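Local atomic coordinates of putative lipoprotein (PDB entry 4R7R), a protein that is of unknown function but, as a putative clostridial lipoprotein with an alpha-beta fold, may bind lipid or act at the cell surface. Residues K12-L17 with D48-L53; K24-D29 with E35-N40; Y70-D75 with F114-F119. All coordinates share one frame; numbering follows the deposited sequence.

Overall arrangement
From the N terminus, helix 9-17 leads into the hairpin of strands 24-29 and 35-37, and helix 45-52 follows. Contact 1 pairs the two helices and so closes a loop in which contact 2, the hairpin, is nested. Contact 3 comes later in the chain, in series with both: it closes the loop from strand 70-75 to the start of helix 116-125. Strand 70-75 lies beside strand 24-29 in the antiparallel sheet, so contacts 2 and 3 meet along it, with Arg26 joined to Asp75 by a salt bridge. Contacts 1 and 3 touch where Asp48, Leu49 and Ser52 pack on Phe114 and Leu116. The centres of contacts 1 and 2 are about 19 Å apart.

Contact 1: K12-L17 with D48-L53; sequences KNLSEL and DLLKSL
Helices 9-17 and 45-52 come nearest at Ser15 and Leu50, whose CA atoms are 6.6 Å apart. This is a small helix-helix packing within the alpha-beta fold, burying 114 Å² over both sides, and no hydrogen bond crosses it. Leu50 is the bridging side chain. Its CG stands anti to the carbonyl carbon (chi1 -63°), and CD1 continues the extended chain (chi2 -172°), which carries this methyl across to the backbone of the other helix. Leu50 CD1 lies 3.7 Å from Ser15 CA and 4.0 Å from Ser15 CB, so Ser15 offers carbon rather than its hydroxyl to the leucine. The same methyl approaches the branch point of Leu14, with CG at 4.2 Å from Leu50 CD1. The other methyl of Leu50 turns along its own segment, and CD2 lies 4.1 Å from Leu53 CD1.

The two leucines face different surroundings. Leu14 is buried and also packs on Tyr81 of strand 80-85 and on Leu76, so it faces the sheet and a loop as well as helix 45-52. Leu50 is partly exposed and further touches Thr11, one turn before Ser15. Its carbonyl oxygen accepts a hydrogen bond from a glycerol molecule that probably came from the crystallisation liquor.

Toward the C-terminal end of helix 45-52 the hydroxyl of Ser52 folds back on the backbone. Leu49 O is gripped twice by this one residue, by Ser52 N at 3.0 Å and by Ser52 OG at 2.7 Å, both arriving from the same face of the carbonyl plane.

Contact 2: K24-D29 with E35-N40; sequences KIRLLD and EVIVDN
Arg26 folds back at chi3 (-47°) while Glu35 runs out extended with CG anti to its backbone N (chi1 -158°), and their charged ends meet over one face of strands 24-29 and 35-37. The strands form an antiparallel beta hairpin at one edge of the sheet. Arg26 NH1 donates a nearly straight bond to Glu35 OE1 at 3.1 Å; the oxygen lies in the guanidinium plane, although the carboxylate is turned 58° from it. Arg26 NH2 has a second acid in Asp75 of strand 70-75, so the guanidinium is held by carboxylates from two strands. On the same face, Ile37 CD1 rests against Arg26 CG at 3.5 Å.

Leu27 and Val36 make the hydrogen-bonded pair, with Val36 N to Leu27 O at 2.8 Å and Leu27 N to Val36 O at 2.9 Å. Their side chains take the opposite face, where Val123 and Phe124 of helix 116-125 pack on both. Val38 CG2 meets Ile25 CG2 at 3.5 Å and also touches Leu27 CG. Beyond the Val38 N to Ile25 O bond, one water links the two segments: it accepts from Ile25 N and donates to Val38 O, each at 2.9 Å.

Contact 3: Y70-D75 with F114-F119; sequences YKIFID and FKLEPF
Ile72 sets its CD1 methyl against that of Leu116, CD1 to CD1 at 4.1 Å, the two side chains crossing at a slant. Both chains are extended at chi2 (-176° in Ile72, -172° in Leu116), which projects each CD1 well forward from its backbone, so the two methyls meet between strand and helix. Ile72 also packs on Cys120, a turn further along the helix, and on Ile25 and Leu27 of the adjacent strand 24-29. Leu116 reaches Ile85 of strand 80-85 and Leu49 of helix 45-52, so this buried apolar pair sits where strands from the middle of the sheet meet two helices.

The fold here is an antiparallel sheet with the C-terminal helix 116-125 laid on one face; the contact is the point where that helix starts. Lys115 occupies the N-cap position directly before Leu116, the first residue of the helix.

At the start of the strand, Tyr70 points toward the helix, its CG anti to the carbonyl carbon (chi1 -59°). The ring carbon Tyr70 CE2 lies 4.1 Å from the backbone oxygen of Glu117, a van der Waals approach without a hydrogen bond. The tyrosine side chain also touches Cys120, Gln121 and Asp29. The CA atoms of Tyr70 and Glu117 are 7.7 Å apart.

Contact 1: K12-L17 with D48-L53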
loop_
_atom_site.group_PDB
_atom_site.type_symbol
_atom_site.label_atom_id
_atom_site.label_comp_id
_atom_site.label_asym_id
_atom_site.label_seq_id
_atom_site.Cartn_x
_atom_site.Cartn_y
_atom_site.Cartn_z
ATOM N N LYS A 12 -3.164 2.686 10.608
ATOM C CA LYS A 12 -2.892 2.432 12.014
ATOM C C LYS A 12 -3.234 0.981 12.381
ATOM O O LYS A 12 -2.488 0.324 13.117
ATOM C CB LYS A 12 -3.674 3.433 12.873
ATOM C CG LYS A 12 -3.859 3.046 14.323
ATOM C CD LYS A 12 -4.353 4.238 15.124
ATOM C CE LYS A 12 -3.452 5.445 14.889
ATOM N NZ LYS A 12 -3.551 6.454 15.983
ATOM N N ASN A 13 -4.338 0.471 11.844
ATOM C CA ASN A 13 -4.726 -0.907 12.105
ATOM C C ASN A 13 -3.792 -1.899 11.443
ATOM O O ASN A 13 -3.436 -2.915 12.035
ATOM C CB ASN A 13 -6.164 -1.152 11.655
ATOM C CG ASN A 13 -7.170 -0.558 12.621
ATOM O OD1 ASN A 13 -6.837 -0.278 13.778
ATOM N ND2 ASN A 13 -8.398 -0.354 12.157
ATOM N N LEU A 14 -3.382 -1.597 10.221
ATOM C CA LEU A 14 -2.459 -2.470 9.525
ATOM C C LEU A 14 -1.137 -2.462 10.269
ATOM O O LEU A 14 -0.538 -3.514 10.517
ATOM C CB LEU A 14 -2.267 -2.025 8.078
ATOM C CG LEU A 14 -1.233 -2.853 7.319
ATOM C CD1 LEU A 14 -1.699 -4.298 7.246
ATOM C CD2 LEU A 14 -0.986 -2.277 5.933
ATOM N N SER A 15 -0.714 -1.259 10.650
ATOM C CA SER A 15 0.556 -1.041 11.331
ATOM C C SER A 15 0.666 -1.866 12.608
ATOM O O SER A 15 1.725 -2.423 12.894
ATOM C CB SER A 15 0.736 0.444 11.641
ATOM O OG SER A 15 1.914 0.672 12.390
ATOM N N GLU A 16 -0.434 -1.949 13.360
ATOM C CA GLU A 16 -0.501 -2.791 14.554
ATOM C C GLU A 16 -0.400 -4.276 14.201
ATOM O O GLU A 16 0.220 -5.062 14.923
ATOM C CB GLU A 16 -1.796 -2.524 15.328
ATOM C CG GLU A 16 -2.225 -3.651 16.279
ATOM C CD GLU A 16 -1.346 -3.762 17.523
ATOM O OE1 GLU A 16 -0.700 -2.753 17.882
ATOM O OE2 GLU A 16 -1.301 -4.855 18.142
ATOM N N LEU A 17 -1.002 -4.654 13.080
ATOM C CA LEU A 17 -0.981 -6.045 12.649
ATOM C C LEU A 17 0.383 -6.487 12.084
ATOM O O LEU A 17 0.817 -7.604 12.358
ATOM C CB LEU A 17 -2.090 -6.281 11.625
ATOM C CG LEU A 17 -3.501 -6.166 12.194
ATOM C CD1 LEU A 17 -4.523 -6.154 11.072
ATOM C CD2 LEU A 17 -3.765 -7.307 13.135
ATOM N N ASP A 48 8.986 -0.943 6.571
ATOM C CA ASP A 48 9.873 0.193 6.386
ATOM C C ASP A 48 9.049 1.399 5.951
ATOM O O ASP A 48 9.297 2.534 6.380
ATOM C CB ASP A 48 10.964 -0.125 5.353
ATOM C CG ASP A 48 11.996 -1.143 5.862
ATOM O OD1 ASP A 48 12.073 -1.375 7.096
ATOM O OD2 ASP A 48 12.753 -1.701 5.025
ATOM N N LEU A 49 8.053 1.133 5.110
ATOM C CA LEU A 49 7.170 2.174 4.616
ATOM C C LEU A 49 6.344 2.759 5.759
ATOM O O LEU A 49 6.308 3.972 5.938
ATOM C CB LEU A 49 6.254 1.623 3.529
ATOM C CG LEU A 49 5.177 2.588 3.007
ATOM C CD1 LEU A 49 5.806 3.850 2.454
ATOM C CD2 LEU A 49 4.322 1.921 1.947
ATOM N N LEU A 50 5.701 1.885 6.534
ATOM C CA LEU A 50 4.795 2.308 7.596
ATOM C C LEU A 50 5.548 3.087 8.675
ATOM O O LEU A 50 5.029 4.059 9.229
ATOM C CB LEU A 50 4.074 1.099 8.220
ATOM C CG LEU A 50 3.133 0.271 7.326
ATOM C CD1 LEU A 50 2.361 -0.753 8.145
ATOM C CD2 LEU A 50 2.167 1.141 6.513
ATOM N N LYS A 51 6.770 2.661 8.970
ATOM C CA LYS A 51 7.562 3.315 10.003
ATOM C C LYS A 51 8.023 4.693 9.532
ATOM O O LYS A 51 8.326 5.567 10.345
ATOM C CB LYS A 51 8.771 2.456 10.392
ATOM C CG LYS A 51 8.438 1.250 11.268
ATOM C CD LYS A 51 9.622 0.278 11.340
ATOM C CE LYS A 51 9.673 -0.501 12.661
ATOM N NZ LYS A 51 8.548 -1.462 12.841
ATOM N N SER A 52 8.067 4.882 8.216
ATOM C CA SER A 52 8.565 6.130 7.650
ATOM C C SER A 52 7.439 7.169 7.474
ATOM O O SER A 52 7.705 8.359 7.267
ATOM C CB SER A 52 9.263 5.864 6.312
ATOM O OG SER A 52 8.313 5.676 5.267
ATOM N N LEU A 53 6.188 6.722 7.559
ATOM C CA LEU A 53 5.051 7.630 7.365
ATOM C C LEU A 53 4.935 8.684 8.462
ATOM O O LEU A 53 4.893 8.370 9.660
ATOM C CB LEU A 53 3.722 6.860 7.297
ATOM C CG LEU A 53 3.557 5.882 6.145
ATOM C CD1 LEU A 53 2.172 5.260 6.182
ATOM C CD2 LEU A 53 3.838 6.564 4.825
#

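Contact 2: K24-D29 with E35-N40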
loop_
_atom_site.group_PDB
_atom_site.type_symbol
_atom_site.label_atom_id
_atom_site.label_comp_id
_atom_site.label_asym_id
_atom_site.label_seq_id
_atom_site.Cartn_x
_atom_site.Cartn_y
_atom_site.Cartn_z
ATOM N N LYS A 24 2.772 -12.029 3.988
ATOM C CA LYS A 24 3.060 -12.396 2.616
ATOM C C LYS A 24 2.495 -11.312 1.715
ATOM O O LYS A 24 1.449 -10.730 2.015
ATOM C CB LYS A 24 2.453 -13.754 2.269
ATOM C CG LYS A 24 3.157 -14.924 2.906
ATOM C CD LYS A 24 2.361 -16.199 2.708
ATOM C CE LYS A 24 3.179 -17.423 3.104
ATOM N NZ LYS A 24 2.402 -18.689 2.956
ATOM N N ILE A 25 3.184 -11.029 0.614
ATOM C CA ILE A 25 2.707 -10.003 -0.294
ATOM C C ILE A 25 2.492 -10.560 -1.688
ATOM O O ILE A 25 3.285 -11.338 -2.192
ATOM C CB ILE A 25 3.671 -8.816 -0.366
ATOM C CG1 ILE A 25 3.809 -8.157 1.006
ATOM C CG2 ILE A 25 3.166 -7.799 -1.363
ATOM C CD1 ILE A 25 4.905 -7.107 1.047
ATOM N N ARG A 26 1.382 -10.163 -2.292
ATOM C CA ARG A 26 1.097 -10.500 -3.666
ATOM C C ARG A 26 0.956 -9.231 -4.455
ATOM O O ARG A 26 0.248 -8.330 -4.035
ATOM C CB ARG A 26 -0.178 -11.312 -3.771
ATOM C CG ARG A 26 0.062 -12.734 -4.121
ATOM C CD ARG A 26 -1.225 -13.522 -4.014
ATOM N NE ARG A 26 -1.954 -13.260 -2.773
ATOM C CZ ARG A 26 -3.175 -12.735 -2.726
ATOM N NH1 ARG A 26 -3.805 -12.410 -3.853
ATOM N NH2 ARG A 26 -3.768 -12.541 -1.554
ATOM N N LEU A 27 1.648 -9.159 -5.585
ATOM C CA LEU A 27 1.539 -8.026 -6.488
ATOM C C LEU A 27 0.714 -8.401 -7.717
ATOM O O LEU A 27 0.928 -9.454 -8.323
ATOM C CB LEU A 27 2.922 -7.545 -6.923
ATOM C CG LEU A 27 3.875 -6.976 -5.878
ATOM C CD1 LEU A 27 5.073 -6.341 -6.564
ATOM C CD2 LEU A 27 3.156 -5.955 -5.027
ATOM N N LEU A 28 -0.223 -7.528 -8.076
ATOM C CA LEU A 28 -1.004 -7.680 -9.295
ATOM C C LEU A 28 -0.782 -6.501 -10.262
ATOM O O LEU A 28 -1.016 -5.346 -9.897
ATOM C CB LEU A 28 -2.490 -7.805 -8.951
ATOM C CG LEU A 28 -3.425 -8.006 -10.144
ATOM C CD1 LEU A 28 -3.161 -9.361 -10.754
ATOM C CD2 LEU A 28 -4.872 -7.877 -9.721
ATOM N N ASP A 29 -0.339 -6.799 -11.486
ATOM C CA ASP A 29 -0.214 -5.797 -12.552
ATOM C C ASP A 29 -1.613 -5.492 -13.119
ATOM O O ASP A 29 -2.282 -6.383 -13.635
ATOM C CB ASP A 29 0.746 -6.311 -13.646
ATOM C CG ASP A 29 1.139 -5.238 -14.682
ATOM O OD1 ASP A 29 0.268 -4.448 -15.103
ATOM O OD2 ASP A 29 2.327 -5.200 -15.101
ATOM N N GLU A 35 0.189 -11.874 -11.894
ATOM C CA GLU A 35 0.383 -11.853 -10.450
ATOM C C GLU A 35 1.782 -12.367 -10.058
ATOM O O GLU A 35 2.282 -13.309 -10.677
ATOM C CB GLU A 35 -0.706 -12.700 -9.805
ATOM C CG GLU A 35 -0.993 -12.403 -8.357
ATOM C CD GLU A 35 -2.260 -13.084 -7.884
ATOM O OE1 GLU A 35 -2.607 -12.934 -6.689
ATOM O OE2 GLU A 35 -2.912 -13.762 -8.713
ATOM N N VAL A 36 2.425 -11.754 -9.059
ATOM C CA VAL A 36 3.706 -12.276 -8.548
ATOM C C VAL A 36 3.770 -12.313 -7.031
ATOM O O VAL A 36 3.122 -11.520 -6.355
ATOM C CB VAL A 36 4.936 -11.460 -9.029
ATOM C CG1 VAL A 36 5.158 -11.636 -10.492
ATOM C CG2 VAL A 36 4.801 -9.989 -8.672
ATOM N N ILE A 37 4.566 -13.232 -6.501
ATOM C CA ILE A 37 4.816 -13.300 -5.065
ATOM C C ILE A 37 6.049 -12.496 -4.693
ATOM O O ILE A 37 7.101 -12.640 -5.322
ATOM C CB ILE A 37 5.017 -14.742 -4.602
ATOM C CG1 ILE A 37 3.814 -15.584 -5.012
ATOM C CG2 ILE A 37 5.215 -14.798 -3.089
ATOM C CD1 ILE A 37 2.569 -15.165 -4.278
ATOM N N VAL A 38 5.936 -11.646 -3.682
ATOM C CA VAL A 38 7.111 -10.906 -3.238
ATOM C C VAL A 38 8.063 -11.832 -2.462
ATOM O O VAL A 38 7.648 -12.542 -1.542
ATOM C CB VAL A 38 6.732 -9.690 -2.377
ATOM C CG1 VAL A 38 7.967 -9.107 -1.704
ATOM C CG2 VAL A 38 6.050 -8.642 -3.241
ATOM N N ASP A 39 9.332 -11.827 -2.851
ATOM C CA ASP A 39 10.348 -12.638 -2.176
ATOM C C ASP A 39 10.496 -12.273 -0.703
ATOM O O ASP A 39 10.256 -11.126 -0.316
ATOM C CB ASP A 39 11.713 -12.488 -2.863
ATOM C CG ASP A 39 11.760 -13.146 -4.222
ATOM O OD1 ASP A 39 10.951 -14.070 -4.462
ATOM O OD2 ASP A 39 12.616 -12.751 -5.040
ATOM N N ASN A 40 10.916 -13.252 0.099
ATOM C CA ASN A 40 11.134 -13.057 1.527
ATOM C C ASN A 40 12.008 -11.843 1.852
ATOM O O ASN A 40 11.724 -11.084 2.784
ATOM C CB ASN A 40 11.762 -14.309 2.120
ATOM C CG ASN A 40 12.455 -14.037 3.432
ATOM O OD1 ASN A 40 13.674 -14.212 3.557
ATOM N ND2 ASN A 40 11.688 -13.584 4.419
HETATM O O HOH W 1 5.298 -12.915 0.101
#

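Contact 3: Y70-D75 with F114-F119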
loop_
_atom_site.group_PDB
_atom_site.type_symbol
_atom_site.label_atom_id
_atom_site.label_comp_id
_atom_site.label_asym_id
_atom_site.label_seq_id
_atom_site.Cartn_x
_atom_site.Cartn_y
_atom_site.Cartn_z
ATOM N N TYR A 70 -0.962 -0.806 -9.961
ATOM C CA TYR A 70 -0.687 -2.072 -9.311
ATOM C C TYR A 70 -1.560 -2.241 -8.082
ATOM O O TYR A 70 -2.029 -1.257 -7.481
ATOM C CB TYR A 70 0.775 -2.173 -8.869
ATOM C CG TYR A 70 1.810 -2.046 -9.956
ATOM C CD1 TYR A 70 2.080 -3.110 -10.821
ATOM C CD2 TYR A 70 2.546 -0.877 -10.098
ATOM C CE1 TYR A 70 3.047 -3.000 -11.813
ATOM C CE2 TYR A 70 3.523 -0.765 -11.081
ATOM C CZ TYR A 70 3.765 -1.827 -11.935
ATOM O OH TYR A 70 4.722 -1.702 -12.910
ATOM N N LYS A 71 -1.712 -3.495 -7.680
ATOM C CA LYS A 71 -2.445 -3.837 -6.485
ATOM C C LYS A 71 -1.556 -4.722 -5.617
ATOM O O LYS A 71 -1.027 -5.747 -6.073
ATOM C CB LYS A 71 -3.746 -4.539 -6.859
ATOM C CG LYS A 71 -4.935 -4.182 -6.004
ATOM C CD LYS A 71 -6.231 -4.793 -6.573
ATOM C CE LYS A 71 -7.413 -4.416 -5.707
ATOM N NZ LYS A 71 -7.774 -2.993 -5.876
ATOM N N ILE A 72 -1.373 -4.298 -4.376
ATOM C CA ILE A 72 -0.609 -5.046 -3.391
ATOM C C ILE A 72 -1.532 -5.761 -2.372
ATOM O O ILE A 72 -2.295 -5.120 -1.631
ATOM C CB ILE A 72 0.369 -4.102 -2.661
ATOM C CG1 ILE A 72 1.305 -3.418 -3.675
ATOM C CG2 ILE A 72 1.142 -4.851 -1.582
ATOM C CD1 ILE A 72 2.419 -2.498 -3.066
ATOM N N PHE A 73 -1.468 -7.090 -2.347
ATOM C CA PHE A 73 -2.234 -7.873 -1.377
ATOM C C PHE A 73 -1.347 -8.285 -0.228
ATOM O O PHE A 73 -0.428 -9.092 -0.394
ATOM C CB PHE A 73 -2.865 -9.103 -2.034
ATOM C CG PHE A 73 -3.934 -8.754 -3.012
ATOM C CD1 PHE A 73 -5.209 -8.446 -2.576
ATOM C CD2 PHE A 73 -3.652 -8.670 -4.369
ATOM C CE1 PHE A 73 -6.205 -8.098 -3.471
ATOM C CE2 PHE A 73 -4.638 -8.325 -5.268
ATOM C CZ PHE A 73 -5.923 -8.033 -4.815
ATOM N N ILE A 74 -1.609 -7.702 0.933
ATOM C CA ILE A 74 -0.850 -8.025 2.130
ATOM C C ILE A 74 -1.645 -9.035 2.940
ATOM O O ILE A 74 -2.732 -8.742 3.459
ATOM C CB ILE A 74 -0.547 -6.790 2.972
ATOM C CG1 ILE A 74 0.214 -5.765 2.136
ATOM C CG2 ILE A 74 0.269 -7.173 4.190
ATOM C CD1 ILE A 74 0.330 -4.416 2.804
ATOM N N ASP A 75 -1.107 -10.244 3.005
ATOM C CA ASP A 75 -1.787 -11.354 3.640
ATOM C C ASP A 75 -1.153 -11.591 4.997
ATOM O O ASP A 75 -0.055 -12.135 5.091
ATOM C CB ASP A 75 -1.708 -12.616 2.763
ATOM C CG ASP A 75 -2.107 -12.350 1.300
ATOM O OD1 ASP A 75 -3.329 -12.269 1.040
ATOM O OD2 ASP A 75 -1.212 -12.220 0.413
ATOM N N PHE A 114 11.498 3.318 -0.230
ATOM C CA PHE A 114 10.169 2.816 0.094
ATOM C C PHE A 114 9.065 3.341 -0.836
ATOM O O PHE A 114 7.891 3.153 -0.549
ATOM C CB PHE A 114 9.817 3.159 1.551
ATOM C CG PHE A 114 10.960 2.963 2.522
ATOM C CD1 PHE A 114 11.847 1.897 2.379
ATOM C CD2 PHE A 114 11.165 3.865 3.566
ATOM C CE1 PHE A 114 12.918 1.732 3.271
ATOM C CE2 PHE A 114 12.230 3.707 4.455
ATOM C CZ PHE A 114 13.106 2.638 4.310
ATOM N N LYS A 115 9.412 4.000 -1.940
ATOM C CA LYS A 115 8.378 4.384 -2.919
ATOM C C LYS A 115 7.784 3.117 -3.555
ATOM O O LYS A 115 8.524 2.234 -3.977
ATOM C CB LYS A 115 8.943 5.294 -4.014
ATOM C CG LYS A 115 9.513 6.620 -3.541
ATOM C CD LYS A 115 8.422 7.609 -3.153
ATOM C CE LYS A 115 8.963 9.041 -3.163
ATOM N NZ LYS A 115 9.001 9.674 -4.522
ATOM N N LEU A 116 6.461 3.031 -3.647
ATOM C CA LEU A 116 5.817 1.780 -4.038
ATOM C C LEU A 116 5.718 1.523 -5.544
ATOM O O LEU A 116 5.855 0.373 -5.971
ATOM C CB LEU A 116 4.424 1.700 -3.421
ATOM C CG LEU A 116 4.485 1.462 -1.910
ATOM C CD1 LEU A 116 3.090 1.182 -1.328
ATOM C CD2 LEU A 116 5.476 0.349 -1.570
ATOM N N GLU A 117 5.463 2.551 -6.352
ATOM C CA GLU A 117 5.433 2.341 -7.806
ATOM C C GLU A 117 6.791 1.811 -8.359
ATOM O O GLU A 117 6.799 0.853 -9.144
ATOM C CB GLU A 117 5.011 3.619 -8.556
ATOM C CG GLU A 117 4.918 3.402 -10.084
ATOM C CD GLU A 117 4.603 4.669 -10.902
ATOM O OE1 GLU A 117 4.343 5.754 -10.317
ATOM O OE2 GLU A 117 4.618 4.569 -12.154
ATOM N N PRO A 118 7.940 2.409 -7.960
ATOM C CA PRO A 118 9.170 1.812 -8.504
ATOM C C PRO A 118 9.504 0.472 -7.852
ATOM O O PRO A 118 10.181 -0.357 -8.473
ATOM C CB PRO A 118 10.247 2.856 -8.192
ATOM C CG PRO A 118 9.708 3.627 -7.046
ATOM C CD PRO A 118 8.214 3.664 -7.233
ATOM N N PHE A 119 9.025 0.254 -6.632
ATOM C CA PHE A 119 9.137 -1.052 -5.990
ATOM C C PHE A 119 8.406 -2.151 -6.784
ATOM O O PHE A 119 8.937 -3.254 -6.969
ATOM C CB PHE A 119 8.580 -1.018 -4.557
ATOM C CG PHE A 119 8.567 -2.366 -3.895
ATOM C CD1 PHE A 119 9.735 -2.882 -3.327
ATOM C CD2 PHE A 119 7.406 -3.139 -3.875
ATOM C CE1 PHE A 119 9.748 -4.133 -2.745
ATOM C CE2 PHE A 119 7.404 -4.395 -3.294
ATOM C CZ PHE A 119 8.583 -4.896 -2.725
#